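Local coordinates for protein transport protein HOFQ (PDB 2Y3M) that probably serves as the outer-membrane secretin for DNA uptake in natural competence, its extra-membranous domains binding DNA, at residues S118-M121 and K122-G126. Numbering follows the deposited sequence.
Sequences SEVM and KSLTG
E119 and K122 run side by side along one flank of a short helix and join at their ends in an i to i+3 salt bridge. K122 NZ lies 3.2 Å from E119 OE2 and 50° out of the carboxylate plane, so the ammonium group sits over the carboxylate rather than in line with it. The lysine chain reaches back because its CG stands beside its own backbone N (chi1 -71°), which lays K122 CG 3.3 Å from S118 O; the glutamate folds to bring its carboxylate alongside. The stronger partner of K122 NZ is D52 of the second subunit, in a salt bridge across the subunit interface; the ammonium group is thus paired with two carboxylates, which would favour its charged form.

Across the helix from this pair, V120 and L124 point the same way one turn apart, with V120 CG1 3.8 Å from L124 CD1. M121 SD lies 4.0 Å from L124 CD1, the methyl that also meets V120, and the methionine chain slants across the leucine. Four i+4 backbone bonds tie the turns together, from S118 O to K122 N through M121 O to T125 N. T125 OG1 is modelled 2.5 Å from M121 O, too short for its length to be trusted; the hydroxyl turns back toward the preceding turn, just before G126 leaves helical geometry.

Helix 117-125 belongs to the secretion-system short domain. Its M121 packs on I138 and F140 of strand 137-141 and on Y74 of strand 67-76, S118 OG is hydrogen-bonded to D142, and L124 meets L162, I163 and L166 of helix 153-166, joining the five-stranded sheet to that neighbouring helix.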
# COMPACT_ATOMS: atom_id res chain seq x y z
N SER B 118 24.42 6.08 -4.74
CA SER B 118 24.31 4.78 -4.09
C SER B 118 25.39 3.79 -4.55
O SER B 118 25.91 3.02 -3.74
CB SER B 118 22.92 4.18 -4.30
OG SER B 118 22.64 4.08 -5.68
N GLU B 119 25.73 3.84 -5.84
CA GLU B 119 26.81 3.00 -6.38
C GLU B 119 28.18 3.42 -5.83
O GLU B 119 29.00 2.56 -5.48
CB GLU B 119 26.81 3.01 -7.91
CG GLU B 119 25.52 2.47 -8.56
CD GLU B 119 25.24 1.00 -8.25
OE1 GLU B 119 26.19 0.24 -7.95
OE2 GLU B 119 24.06 0.61 -8.33
N VAL B 120 28.42 4.73 -5.75
CA VAL B 120 29.63 5.27 -5.14
C VAL B 120 29.75 4.79 -3.70
O VAL B 120 30.80 4.31 -3.28
CB VAL B 120 29.66 6.81 -5.19
CG1 VAL B 120 30.89 7.37 -4.48
CG2 VAL B 120 29.62 7.30 -6.62
N MET B 121 28.64 4.89 -2.96
CA MET B 121 28.58 4.45 -1.56
C MET B 121 28.85 2.96 -1.38
O MET B 121 29.48 2.56 -0.41
CB MET B 121 27.25 4.85 -0.92
CG MET B 121 27.17 6.33 -0.59
SD MET B 121 28.44 6.89 0.58
CE MET B 121 27.79 6.28 2.13
N LYS B 122 28.37 2.13 -2.30
CA LYS B 122 28.67 0.70 -2.27
C LYS B 122 30.15 0.45 -2.48
O LYS B 122 30.76 -0.38 -1.80
CB LYS B 122 27.85 -0.06 -3.31
CG LYS B 122 26.38 -0.17 -3.00
CD LYS B 122 25.66 -0.89 -4.12
CE LYS B 122 24.27 -0.35 -4.30
NZ LYS B 122 23.62 -0.91 -5.52
N SER B 123 30.73 1.17 -3.43
CA SER B 123 32.17 1.09 -3.70
C SER B 123 32.99 1.56 -2.50
O SER B 123 33.90 0.87 -2.06
CB SER B 123 32.51 1.91 -4.95
OG SER B 123 33.89 1.80 -5.27
N LEU B 124 32.63 2.72 -1.95
CA LEU B 124 33.32 3.30 -0.79
C LEU B 124 33.25 2.44 0.47
O LEU B 124 34.22 2.34 1.22
CB LEU B 124 32.78 4.69 -0.46
CG LEU B 124 32.91 5.87 -1.42
CD1 LEU B 124 32.14 7.06 -0.88
CD2 LEU B 124 34.35 6.24 -1.65
N THR B 125 32.08 1.84 0.72
CA THR B 125 31.85 1.08 1.95
C THR B 125 32.13 -0.40 1.77
O THR B 125 32.20 -1.14 2.75
CB THR B 125 30.42 1.27 2.49
OG1 THR B 125 29.47 0.92 1.47
CG2 THR B 125 30.20 2.71 2.92
N GLY B 126 32.28 -0.83 0.51
CA GLY B 126 32.72 -2.19 0.17
C GLY B 126 34.15 -2.42 0.61
O GLY B 126 34.95 -1.48 0.66